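Local atomic coordinates of putative ribose operon repressor (Burkholderia thailandensis, PDB entry 3EGC), a protein that probably binds operator DNA as a LacI-family transcriptional repressor, with a ligand-binding region of the periplasmic binding protein type. Residues K37-L42 and H254-T259; G245-R250 and M265-R270; P72-H77 and A135-S140. All blocks are in the same frame, centred on the assembly; numbering follows the deposited sequence.

Contact 1: residues K37-L42 and H254-T259; sequences KGYSVL and HMIEGT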
ATOM      1  N   LYS A  37      11.455  14.060  15.367  1.00 36.83           N
ATOM      2  CA  LYS A  37      11.425  15.405  15.913  1.00 36.25           C
ATOM      3  C   LYS A  37      10.422  15.633  17.014  1.00 35.53           C
ATOM      4  O   LYS A  37      10.243  16.779  17.386  1.00 35.61           O
ATOM      5  CB  LYS A  37      11.160  16.424  14.810  1.00 36.43           C
ATOM      6  CG  LYS A  37      11.967  16.199  13.542  1.00 37.32           C
ATOM      7  CD  LYS A  37      13.299  16.859  13.642  1.00 41.79           C
ATOM      8  CE  LYS A  37      13.388  18.083  12.746  1.00 43.86           C
ATOM      9  NZ  LYS A  37      13.534  17.788  11.256  1.00 40.86           N
ATOM     10  N   GLY A  38       9.753  14.579  17.501  1.00 34.84           N
ATOM     11  CA  GLY A  38       8.785  14.725  18.597  1.00 34.40           C
ATOM     12  C   GLY A  38       7.455  15.350  18.202  1.00 35.03           C
ATOM     13  O   GLY A  38       6.744  15.916  19.072  1.00 35.23           O
ATOM     14  N   TYR A  39       7.093  15.276  16.913  1.00 33.79           N
ATOM     15  CA  TYR A  39       5.722  15.566  16.496  1.00 33.33           C
ATOM     16  C   TYR A  39       4.842  14.334  16.337  1.00 33.09           C
ATOM     17  O   TYR A  39       5.315  13.311  15.881  1.00 32.14           O
ATOM     18  CB  TYR A  39       5.687  16.306  15.133  1.00 33.41           C
ATOM     19  CG  TYR A  39       6.180  17.716  15.199  1.00 33.35           C
ATOM     20  CD1 TYR A  39       7.543  17.972  15.367  1.00 33.92           C
ATOM     21  CD2 TYR A  39       5.313  18.780  15.138  1.00 34.80           C
ATOM     22  CE1 TYR A  39       8.027  19.269  15.459  1.00 35.97           C
ATOM     23  CE2 TYR A  39       5.796  20.108  15.205  1.00 37.68           C
ATOM     24  CZ  TYR A  39       7.156  20.342  15.364  1.00 35.80           C
ATOM     25  OH  TYR A  39       7.658  21.618  15.422  1.00 36.34           O
ATOM     26  N   SER A  40       3.548  14.522  16.600  1.00 31.67           N
ATOM     27  CA  SER A  40       2.539  13.547  16.340  1.00 31.63           C
ATOM     28  C   SER A  40       1.832  13.834  14.994  1.00 30.66           C
ATOM     29  O   SER A  40       1.796  14.972  14.535  1.00 30.09           O
ATOM     30  CB  SER A  40       1.501  13.574  17.490  1.00 31.30           C
ATOM     31  OG  SER A  40       2.054  13.000  18.664  1.00 32.38           O
ATOM     32  N   VAL A  41       1.236  12.786  14.419  1.00 30.14           N
ATOM     33  CA  VAL A  41       0.561  12.875  13.152  1.00 29.02           C
ATOM     34  C   VAL A  41      -0.882  12.436  13.122  1.00 29.40           C
ATOM     35  O   VAL A  41      -1.195  11.242  13.294  1.00 29.05           O
ATOM     36  CB  VAL A  41       1.321  12.078  12.059  1.00 29.48           C
ATOM     37  CG1 VAL A  41       0.568  12.213  10.682  1.00 26.07           C
ATOM     38  CG2 VAL A  41       2.806  12.604  11.978  1.00 26.43           C
ATOM     39  N   LEU A  42      -1.763  13.394  12.873  1.00 29.25           N
ATOM     40  CA  LEU A  42      -3.172  13.084  12.710  1.00 30.12           C
ATOM     41  C   LEU A  42      -3.420  12.716  11.223  1.00 30.00           C
ATOM     42  O   LEU A  42      -2.928  13.405  10.290  1.00 30.36           O
ATOM     43  CB  LEU A  42      -4.007  14.315  13.069  1.00 30.02           C
ATOM     44  CG  LEU A  42      -4.480  14.662  14.475  1.00 32.20           C
ATOM     45  CD1 LEU A  42      -5.365  16.029  14.458  1.00 31.09           C
ATOM     46  CD2 LEU A  42      -5.168  13.482  15.162  1.00 30.15           C
ATOM     47  N   HIS A 254      10.601  23.283   9.799  1.00 32.00           N
ATOM     48  CA  HIS A 254      11.198  24.587   9.562  1.00 32.33           C
ATOM     49  C   HIS A 254      10.180  25.740   9.527  1.00 32.15           C
ATOM     50  O   HIS A 254      10.351  26.744  10.257  1.00 32.47           O
ATOM     51  CB  HIS A 254      11.996  24.565   8.269  1.00 32.11           C
ATOM     52  CG  HIS A 254      13.225  23.718   8.356  1.00 34.04           C
ATOM     53  ND1 HIS A 254      14.137  23.842   9.382  1.00 35.17           N
ATOM     54  CD2 HIS A 254      13.706  22.760   7.538  1.00 31.85           C
ATOM     55  CE1 HIS A 254      15.109  22.967   9.215  1.00 33.34           C
ATOM     56  NE2 HIS A 254      14.870  22.303   8.101  1.00 33.60           N
ATOM     57  N   MET A 255       9.131  25.596   8.721  1.00 31.50           N
ATOM     58  CA  MET A 255       8.092  26.616   8.629  1.00 31.36           C
ATOM     59  C   MET A 255       7.389  26.873   9.981  1.00 31.84           C
ATOM     60  O   MET A 255       6.985  27.990  10.244  1.00 31.91           O
ATOM     61  CB  MET A 255       7.040  26.277   7.568  1.00 30.36           C
ATOM     62  CG  MET A 255       7.565  26.189   6.192  1.00 29.67           C
ATOM     63  SD  MET A 255       6.573  25.387   4.930  1.00 18.79           S
ATOM     64  CE  MET A 255       5.225  26.539   4.829  1.00 27.77           C
ATOM     65  N   ILE A 256       7.217  25.830  10.791  1.00 32.03           N
ATOM     66  CA  ILE A 256       6.468  25.939  12.026  1.00 32.60           C
ATOM     67  C   ILE A 256       7.335  26.576  13.109  1.00 34.11           C
ATOM     68  O   ILE A 256       6.837  27.342  13.915  1.00 33.63           O
ATOM     69  CB  ILE A 256       6.037  24.549  12.534  1.00 32.48           C
ATOM     70  CG1 ILE A 256       4.972  23.925  11.583  1.00 31.83           C
ATOM     71  CG2 ILE A 256       5.611  24.618  14.023  1.00 30.78           C
ATOM     72  CD1 ILE A 256       4.758  22.452  11.782  1.00 26.34           C
ATOM     73  N   GLU A 257       8.622  26.209  13.150  1.00 35.30           N
ATOM     74  CA  GLU A 257       9.519  26.604  14.233  1.00 36.34           C
ATOM     75  C   GLU A 257      10.288  27.869  13.822  1.00 37.13           C
ATOM     76  O   GLU A 257      11.132  28.358  14.548  1.00 38.21           O
ATOM     77  CB  GLU A 257      10.462  25.445  14.633  1.00 35.98           C
ATOM     78  CG  GLU A 257       9.745  24.116  15.051  1.00 36.27           C
ATOM     79  CD  GLU A 257      10.702  22.964  15.450  1.00 38.39           C
ATOM     80  OE1 GLU A 257      11.966  23.082  15.265  1.00 39.05           O
ATOM     81  OE2 GLU A 257      10.173  21.944  15.954  1.00 35.91           O
ATOM     82  N   GLY A 258       9.972  28.397  12.655  1.00 38.09           N
ATOM     83  CA  GLY A 258      10.581  29.603  12.125  1.00 38.19           C
ATOM     84  C   GLY A 258      12.050  29.488  11.794  1.00 39.03           C
ATOM     85  O   GLY A 258      12.829  30.449  11.988  1.00 39.49           O
ATOM     86  N   THR A 259      12.473  28.324  11.298  1.00 39.13           N
ATOM     87  CA  THR A 259      13.888  28.150  11.015  1.00 38.94           C
ATOM     88  C   THR A 259      14.160  28.009   9.541  1.00 39.05           C
ATOM     89  O   THR A 259      15.294  27.827   9.148  1.00 39.00           O
ATOM     90  CB  THR A 259      14.496  26.944  11.755  1.00 38.75           C
ATOM     91  OG1 THR A 259      13.851  25.742  11.324  1.00 38.44           O
ATOM     92  CG2 THR A 259      14.354  27.083  13.230  1.00 38.93           C
TER

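Contact 2: residues G245-R250 and M265-R270; sequences GQEAMR and MRLQTR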
ATOM      1  N   GLY A 245       7.923  12.093   1.669  1.00 28.41           N
ATOM      2  CA  GLY A 245       7.311  12.301   3.004  1.00 28.19           C
ATOM      3  C   GLY A 245       8.239  12.933   4.061  1.00 28.99           C
ATOM      4  O   GLY A 245       7.841  13.858   4.789  1.00 28.30           O
ATOM      5  N   GLN A 246       9.455  12.396   4.201  1.00 29.06           N
ATOM      6  CA  GLN A 246      10.480  12.937   5.143  1.00 29.67           C
ATOM      7  C   GLN A 246      10.799  14.438   4.939  1.00 29.53           C
ATOM      8  O   GLN A 246      10.768  15.229   5.911  1.00 29.23           O
ATOM      9  CB  GLN A 246      11.762  12.074   5.045  1.00 29.67           C
ATOM     10  CG  GLN A 246      12.974  12.591   5.784  1.00 33.31           C
ATOM     11  CD  GLN A 246      14.253  11.699   5.583  1.00 37.38           C
ATOM     12  OE1 GLN A 246      14.945  11.819   4.594  1.00 41.55           O
ATOM     13  NE2 GLN A 246      14.530  10.803   6.529  1.00 38.74           N
ATOM     14  N   GLU A 247      11.055  14.822   3.683  1.00 28.78           N
ATOM     15  CA  GLU A 247      11.374  16.175   3.313  1.00 29.26           C
ATOM     16  C   GLU A 247      10.162  17.121   3.463  1.00 28.72           C
ATOM     17  O   GLU A 247      10.330  18.264   3.793  1.00 28.53           O
ATOM     18  CB  GLU A 247      11.857  16.237   1.823  1.00 29.95           C
ATOM     19  CG  GLU A 247      13.175  15.559   1.533  1.00 31.71           C
ATOM     20  CD  GLU A 247      14.367  16.209   2.231  1.00 34.74           C
ATOM     21  OE1 GLU A 247      14.283  17.413   2.540  1.00 33.65           O
ATOM     22  OE2 GLU A 247      15.365  15.500   2.479  1.00 36.58           O
ATOM     23  N   ALA A 248       8.965  16.638   3.165  1.00 28.17           N
ATOM     24  CA  ALA A 248       7.771  17.459   3.310  1.00 27.34           C
ATOM     25  C   ALA A 248       7.560  17.799   4.771  1.00 26.26           C
ATOM     26  O   ALA A 248       7.277  18.952   5.112  1.00 25.03           O
ATOM     27  CB  ALA A 248       6.508  16.766   2.696  1.00 26.09           C
ATOM     28  N   MET A 249       7.712  16.785   5.614  1.00 26.04           N
ATOM     29  CA  MET A 249       7.770  16.986   7.073  1.00 26.58           C
ATOM     30  C   MET A 249       8.932  17.888   7.511  1.00 26.98           C
ATOM     31  O   MET A 249       8.741  18.652   8.414  1.00 27.47           O
ATOM     32  CB  MET A 249       7.801  15.682   7.868  1.00 25.22           C
ATOM     33  CG  MET A 249       7.373  15.856   9.366  1.00 26.17           C
ATOM     34  SD  MET A 249       5.710  16.609   9.736  1.00 16.39           S
ATOM     35  CE  MET A 249       4.679  15.333   9.242  1.00 30.59           C
ATOM     36  N   ARG A 250      10.113  17.749   6.912  1.00 28.02           N
ATOM     37  CA  ARG A 250      11.282  18.590   7.291  1.00 29.33           C
ATOM     38  C   ARG A 250      11.013  20.073   6.988  1.00 29.43           C
ATOM     39  O   ARG A 250      11.151  20.911   7.857  1.00 29.26           O
ATOM     40  CB  ARG A 250      12.575  18.143   6.592  1.00 29.01           C
ATOM     41  CG  ARG A 250      13.413  17.063   7.331  1.00 31.91           C
ATOM     42  CD  ARG A 250      14.708  16.666   6.523  1.00 33.90           C
ATOM     43  NE  ARG A 250      15.374  15.464   7.056  1.00 36.44           N
ATOM     44  CZ  ARG A 250      16.348  14.807   6.421  1.00 40.75           C
ATOM     45  NH1 ARG A 250      16.780  15.232   5.246  1.00 39.66           N
ATOM     46  NH2 ARG A 250      16.894  13.714   6.940  1.00 41.54           N
ATOM     47  N   MET A 265      10.427  21.679  -3.922  1.00 36.69           N
ATOM     48  CA  MET A 265      11.510  20.724  -4.024  1.00 36.01           C
ATOM     49  C   MET A 265      11.182  19.704  -5.085  1.00 35.67           C
ATOM     50  O   MET A 265      10.122  19.098  -5.078  1.00 34.95           O
ATOM     51  CB  MET A 265      11.740  19.985  -2.719  1.00 36.17           C
ATOM     52  CG  MET A 265      12.878  20.523  -1.835  1.00 37.23           C
ATOM     53  SD  MET A 265      12.974  19.756  -0.185  1.00 31.80           S
ATOM     54  CE  MET A 265      14.295  18.577  -0.571  1.00 34.60           C
ATOM     55  N   ARG A 266      12.114  19.508  -6.004  1.00 35.55           N
ATOM     56  CA  ARG A 266      11.991  18.430  -6.947  1.00 35.30           C
ATOM     57  C   ARG A 266      12.962  17.315  -6.577  1.00 35.32           C
ATOM     58  O   ARG A 266      14.175  17.526  -6.557  1.00 36.48           O
ATOM     59  CB  ARG A 266      12.296  18.942  -8.348  1.00 34.67           C
ATOM     60  CG  ARG A 266      11.240  19.890  -8.859  1.00 35.62           C
ATOM     61  CD  ARG A 266      10.071  19.123  -9.457  1.00 33.77           C
ATOM     62  NE  ARG A 266       9.014  20.000  -9.905  1.00 35.11           N
ATOM     63  CZ  ARG A 266       7.916  19.599 -10.556  1.00 34.85           C
ATOM     64  NH1 ARG A 266       7.734  18.281 -10.853  1.00 31.85           N
ATOM     65  NH2 ARG A 266       6.998  20.500 -10.913  1.00 31.70           N
ATOM     66  N   LEU A 267      12.438  16.124  -6.339  1.00 34.44           N
ATOM     67  CA  LEU A 267      13.278  14.994  -5.921  1.00 34.33           C
ATOM     68  C   LEU A 267      13.655  13.990  -7.055  1.00 34.67           C
ATOM     69  O   LEU A 267      12.858  13.645  -7.902  1.00 34.40           O
ATOM     70  CB  LEU A 267      12.594  14.236  -4.809  1.00 33.38           C
ATOM     71  CG  LEU A 267      13.013  14.526  -3.374  1.00 34.00           C
ATOM     72  CD1 LEU A 267      13.613  15.958  -3.119  1.00 31.79           C
ATOM     73  CD2 LEU A 267      11.957  14.103  -2.310  1.00 30.24           C
ATOM     74  N   GLN A 268      14.890  13.533  -7.040  1.00 34.49           N
ATOM     75  CA  GLN A 268      15.389  12.607  -8.021  1.00 35.05           C
ATOM     76  C   GLN A 268      14.644  11.250  -8.033  1.00 34.99           C
ATOM     77  O   GLN A 268      14.394  10.607  -6.982  1.00 34.82           O
ATOM     78  CB  GLN A 268      16.901  12.410  -7.772  1.00 35.54           C
ATOM     79  CG  GLN A 268      17.557  11.039  -8.174  1.00 36.50           C
ATOM     80  CD  GLN A 268      19.012  10.901  -7.594  1.00 39.75           C
ATOM     81  OE1 GLN A 268      19.234  10.511  -6.449  1.00 39.51           O
ATOM     82  NE2 GLN A 268      19.980  11.260  -8.383  1.00 37.57           N
ATOM     83  N   THR A 269      14.280  10.841  -9.223  1.00 34.70           N
ATOM     84  CA  THR A 269      13.723   9.568  -9.500  1.00 35.31           C
ATOM     85  C   THR A 269      14.825   8.728 -10.186  1.00 36.50           C
ATOM     86  O   THR A 269      15.814   9.247 -10.736  1.00 37.05           O
ATOM     87  CB  THR A 269      12.547   9.706 -10.494  1.00 35.37           C
ATOM     88  OG1 THR A 269      13.016  10.158 -11.760  1.00 34.78           O
ATOM     89  CG2 THR A 269      11.591  10.688  -9.997  1.00 34.32           C
ATOM     90  N   ARG A 270      14.648   7.431 -10.187  1.00 36.72           N
ATOM     91  CA  ARG A 270      15.614   6.634 -10.836  1.00 37.51           C
ATOM     92  C   ARG A 270      14.955   5.583 -11.728  1.00 37.42           C
ATOM     93  O   ARG A 270      13.935   4.996 -11.396  1.00 37.17           O
ATOM     94  CB  ARG A 270      16.607   6.036  -9.845  1.00 37.71           C
ATOM     95  CG  ARG A 270      16.411   4.616  -9.559  1.00 38.96           C
ATOM     96  CD  ARG A 270      17.337   4.170  -8.471  1.00 41.14           C
ATOM     97  NE  ARG A 270      17.643   2.771  -8.603  1.00 43.57           N
ATOM     98  CZ  ARG A 270      17.045   1.805  -7.922  1.00 44.45           C
ATOM     99  NH1 ARG A 270      16.101   2.086  -7.051  1.00 45.01           N
ATOM    100  NH2 ARG A 270      17.403   0.556  -8.124  1.00 46.29           N
TER

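Contact 3: residues P72-H77 and A135-S140; sequences PSEGEH and AGLMTS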
ATOM      1  N   PRO A  72      -2.917  16.634  -2.387  1.00 28.93           N
ATOM      2  CA  PRO A  72      -4.139  17.193  -2.867  1.00 30.72           C
ATOM      3  C   PRO A  72      -4.999  16.277  -3.746  1.00 31.12           C
ATOM      4  O   PRO A  72      -4.499  15.504  -4.578  1.00 31.30           O
ATOM      5  CB  PRO A  72      -3.678  18.437  -3.663  1.00 30.65           C
ATOM      6  CG  PRO A  72      -2.250  18.668  -3.258  1.00 29.94           C
ATOM      7  CD  PRO A  72      -1.741  17.341  -2.897  1.00 29.50           C
ATOM      8  N   SER A  73      -6.292  16.394  -3.552  1.00 31.38           N
ATOM      9  CA  SER A  73      -7.234  15.682  -4.365  1.00 33.48           C
ATOM     10  C   SER A  73      -7.504  16.626  -5.514  1.00 34.98           C
ATOM     11  O   SER A  73      -7.263  17.840  -5.394  1.00 35.10           O
ATOM     12  CB  SER A  73      -8.511  15.467  -3.561  1.00 33.78           C
ATOM     13  OG  SER A  73      -8.326  14.425  -2.612  1.00 34.03           O
ATOM     14  N   GLU A  74      -7.949  16.085  -6.634  1.00 36.51           N
ATOM     15  CA  GLU A  74      -8.186  16.891  -7.820  1.00 37.86           C
ATOM     16  C   GLU A  74      -9.376  17.771  -7.537  1.00 38.60           C
ATOM     17  O   GLU A  74     -10.441  17.270  -7.189  1.00 38.90           O
ATOM     18  CB  GLU A  74      -8.508  16.014  -9.034  1.00 38.16           C
ATOM     19  CG  GLU A  74      -8.633  16.792 -10.335  1.00 39.48           C
ATOM     20  CD  GLU A  74      -8.898  15.907 -11.532  1.00 43.25           C
ATOM     21  OE1 GLU A  74      -9.309  14.749 -11.356  1.00 43.68           O
ATOM     22  OE2 GLU A  74      -8.731  16.382 -12.670  1.00 46.56           O
ATOM     23  N   GLY A  75      -9.199  19.073  -7.743  1.00 39.36           N
ATOM     24  CA  GLY A  75     -10.231  20.056  -7.547  1.00 40.18           C
ATOM     25  C   GLY A  75      -9.587  21.417  -7.252  1.00 40.68           C
ATOM     26  O   GLY A  75      -8.361  21.534  -7.312  1.00 40.57           O
ATOM     27  N   GLU A  76     -10.412  22.415  -6.914  1.00 40.73           N
ATOM     28  CA  GLU A  76      -9.944  23.774  -6.626  1.00 41.54           C
ATOM     29  C   GLU A  76      -9.364  23.892  -5.224  1.00 40.89           C
ATOM     30  O   GLU A  76      -9.895  23.370  -4.295  1.00 40.84           O
ATOM     31  CB  GLU A  76     -11.085  24.812  -6.771  1.00 42.09           C
ATOM     32  CG  GLU A  76     -10.591  26.292  -6.891  1.00 45.54           C
ATOM     33  CD  GLU A  76     -11.710  27.330  -6.830  1.00 49.29           C
ATOM     34  OE1 GLU A  76     -12.698  27.099  -6.098  1.00 49.49           O
ATOM     35  OE2 GLU A  76     -11.588  28.384  -7.506  1.00 50.75           O
ATOM     36  N   HIS A  77      -8.272  24.621  -5.063  1.00 40.86           N
ATOM     37  CA  HIS A  77      -7.687  24.758  -3.729  1.00 40.26           C
ATOM     38  C   HIS A  77      -7.629  26.187  -3.189  1.00 40.37           C
ATOM     39  O   HIS A  77      -6.994  26.449  -2.188  1.00 40.17           O
ATOM     40  CB  HIS A  77      -6.328  24.068  -3.703  1.00 39.37           C
ATOM     41  CG  HIS A  77      -6.423  22.587  -3.909  1.00 39.07           C
ATOM     42  ND1 HIS A  77      -6.316  21.992  -5.151  1.00 38.26           N
ATOM     43  CD2 HIS A  77      -6.692  21.590  -3.036  1.00 37.75           C
ATOM     44  CE1 HIS A  77      -6.487  20.689  -5.019  1.00 37.94           C
ATOM     45  NE2 HIS A  77      -6.719  20.421  -3.750  1.00 38.72           N
ATOM     46  N   ALA A 135      -6.507  13.907 -16.716  1.00 39.90           N
ATOM     47  CA  ALA A 135      -5.858  14.878 -17.596  1.00 40.75           C
ATOM     48  C   ALA A 135      -5.461  16.206 -16.968  1.00 40.38           C
ATOM     49  O   ALA A 135      -4.534  16.852 -17.394  1.00 41.13           O
ATOM     50  CB  ALA A 135      -6.791  15.162 -18.774  1.00 40.73           C
ATOM     51  N   GLY A 136      -6.218  16.662 -15.998  1.00 40.38           N
ATOM     52  CA  GLY A 136      -5.865  17.924 -15.368  1.00 40.49           C
ATOM     53  C   GLY A 136      -4.592  17.989 -14.519  1.00 40.22           C
ATOM     54  O   GLY A 136      -3.941  19.079 -14.404  1.00 41.31           O
ATOM     55  N   LEU A 137      -4.232  16.862 -13.924  1.00 38.22           N
ATOM     56  CA  LEU A 137      -3.260  16.841 -12.812  1.00 36.88           C
ATOM     57  C   LEU A 137      -1.879  17.237 -13.230  1.00 35.16           C
ATOM     58  O   LEU A 137      -1.490  17.011 -14.347  1.00 35.56           O
ATOM     59  CB  LEU A 137      -3.185  15.440 -12.150  1.00 36.25           C
ATOM     60  CG  LEU A 137      -4.450  14.947 -11.522  1.00 34.87           C
ATOM     61  CD1 LEU A 137      -4.333  13.466 -11.240  1.00 34.63           C
ATOM     62  CD2 LEU A 137      -4.735  15.776 -10.243  1.00 34.91           C
ATOM     63  N   MET A 138      -1.136  17.801 -12.306  1.00 34.07           N
ATOM     64  CA  MET A 138       0.245  18.172 -12.528  1.00 32.54           C
ATOM     65  C   MET A 138       1.074  16.925 -12.934  1.00 32.93           C
ATOM     66  O   MET A 138       1.933  16.969 -13.834  1.00 32.25           O
ATOM     67  CB  MET A 138       0.804  18.826 -11.250  1.00 31.72           C
ATOM     68  CG  MET A 138       2.167  19.511 -11.407  1.00 30.43           C
ATOM     69  SD  MET A 138       3.234  19.566  -9.888  1.00 19.25           S
ATOM     70  CE  MET A 138       3.754  17.871  -9.972  1.00 26.75           C
ATOM     71  N   THR A 139       0.821  15.825 -12.269  1.00 32.36           N
ATOM     72  CA  THR A 139       1.585  14.633 -12.538  1.00 33.82           C
ATOM     73  C   THR A 139       1.334  14.102 -13.956  1.00 34.01           C
ATOM     74  O   THR A 139       2.277  13.911 -14.713  1.00 34.95           O
ATOM     75  CB  THR A 139       1.288  13.550 -11.510  1.00 34.04           C
ATOM     76  OG1 THR A 139      -0.141  13.363 -11.464  1.00 32.96           O
ATOM     77  CG2 THR A 139       1.843  13.971 -10.125  1.00 34.28           C
ATOM     78  N   SER A 140       0.072  13.923 -14.334  1.00 33.65           N
ATOM     79  CA  SER A 140      -0.288  13.563 -15.705  1.00 33.51           C
ATOM     80  C   SER A 140       0.287  14.516 -16.710  1.00 34.45           C
ATOM     81  O   SER A 140       0.780  14.073 -17.743  1.00 34.13           O
ATOM     82  CB  SER A 140      -1.785  13.588 -15.924  1.00 32.60           C
ATOM     83  OG  SER A 140      -2.419  12.875 -14.942  1.00 33.09           O
TER

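Contact 1: residues K37-L42 and H254-T259
Tyr39 and Glu257 are joined by one hydrogen bond across the contact. The phenol OH of Tyr39 donates to Glu257 OE2 at 2.6 Å. The two side chains come from opposite directions, and ring and carboxylate planes are 27° apart. OE2 lies in the plane of the ring, at its edge. It takes the hydroxyl on its anti side, 19° out of the carboxylate plane. The Glu257 chain is fully extended beyond CG (chi2 -180°), which carries the carboxylate from the backbone out to the phenol. Ile256 sets its CG2 methyl beside the hydroxyl oxygen, 3.9 Å from Tyr39 OH. The apolar touch is between Tyr39 CE2 and Ile256 CD1, which approaches the ring obliquely at 4.3 Å. Tyr39 is a buried residue and Glu257 an exposed one, so the bond lies where the interior meets the surface. Gly38, with positive phi, is the C-prime residue of the Schellman motif that ends helix 21-36, and Tyr39 follows it directly. The contact thus joins the turn between helix 21-36 and strand 40-45 to the C-terminal part of helix 241-257. Tyr39 also packs on Val11 of strand 10-15, Ala34 of helix 21-36 and Ile253 of helix 241-257.

Contact 2: residues G245-R250 and M265-R270
Glu247 CG stands beside the backbone N (chi1 -67°), and a second bend at chi2 (-65°) turns the carboxylate along the helix toward Arg250. Met265 runs straight to SD and then turns at chi3 (99°), which carries its methyl to Glu247. The two side chains cross at about a right angle. Met265 CE lies against the flank of the glutamate, 3.3 Å from Glu247 OE1 and 3.8 Å from Glu247 CG. The sulfur stands a little farther off, with Met265 SD 3.8 Å from Glu247 OE1. Leu267, two residues along the strand, brings its CD2 methyl to the methylene of the same glutamate, 4.3 Å from Glu247 CG. Helix 241-257 here packs against strand 264-272, which pairs with strand 103-107 through backbone bonds from Met265 and Leu267. In the periplasmic-binding-protein fold of LacI-family repressors, the chain passes between two alpha/beta subdomains. Strand 264-272 lies in the sheet between strands 103-107 and 236-238, consistent with one of these crossovers. The charge of Glu247 is met on its helix. OE2 forms salt bridges with Arg243 NE, one turn earlier, and with Arg250 NH1, at 3.1 Å from Glu247 OE2. Gln246 OE1 lies over one face of the Arg250 guanidinium, 3.5 Å above its plane and offset toward the rim.

Contact 3: residues P72-H77 and A135-S140
Glu74 and Leu137 have the closest backbones of the two segments, their CA atoms 7.0 Å apart, where the loop 72-77 passes the turn that leads into helix 138-153. Side chains bridge the gap. Glu74 places CG anti to its own N (chi1 -174°) and stays extended beyond it, so the chain reaches straight across toward the turn 135-137. Leu137 lies across this chain at about a right angle. One of its methyls makes the touch: Leu137 CD2 is 4.0 Å from Glu74 CB and equally 4.0 Å from Glu74 CG. The leucine thus meets the aliphatic part of the glutamate, while the carboxylate carries on past it. The carboxylate comes near the backbone of the turn, with Glu74 OE2 4.2 Å from Gly136 N, too far for a hydrogen bond. The polar partner of that oxygen is Ser134 OG, just before the turn, to which Glu74 OE2 is hydrogen-bonded. Gly136 has no side chain, which lets the carboxylate lie close over the turn. Leu137 holds the N-cap position of helix 138-153, and it also packs on Arg95. Behind Glu74, Ser73 is fixed by other bonds: its OG pairs with Thr46 OG1 and its N with Glu53 OE2. The loop follows strand 67-70 in one alpha/beta subdomain, and the turn follows strand 128-131 in the other. The contact joins them across the cleft, where LacI-family proteins generally bind their effector; the same is probable here. Its chemistry is divided. Methylene and methyl groups supply the packing, and the bond to Ser134 anchors the charged end.

How the contacts relate
From the N terminus, the chain first enters contact 1 at 37-42, after helix 21-36. It then reaches the loop 72-77, and contact 3 closes when 135-140 returns to it; this whole excursion lies within the span of contact 1. Segment 245-250 opens contact 2 before 254-259 closes contact 1, and 265-270 then closes contact 2, so these two cross. They hold helix 241-257 to the 37-42 region and to strand 264-272, and touch through Lys37 and Arg250, and through Val41 and Met249. Contact 3 precedes contact 2 in series along the chain, joins the two subdomains, and meets contact 2 where Met138 packs on Arg266. Contacts 1 and 3 do not touch.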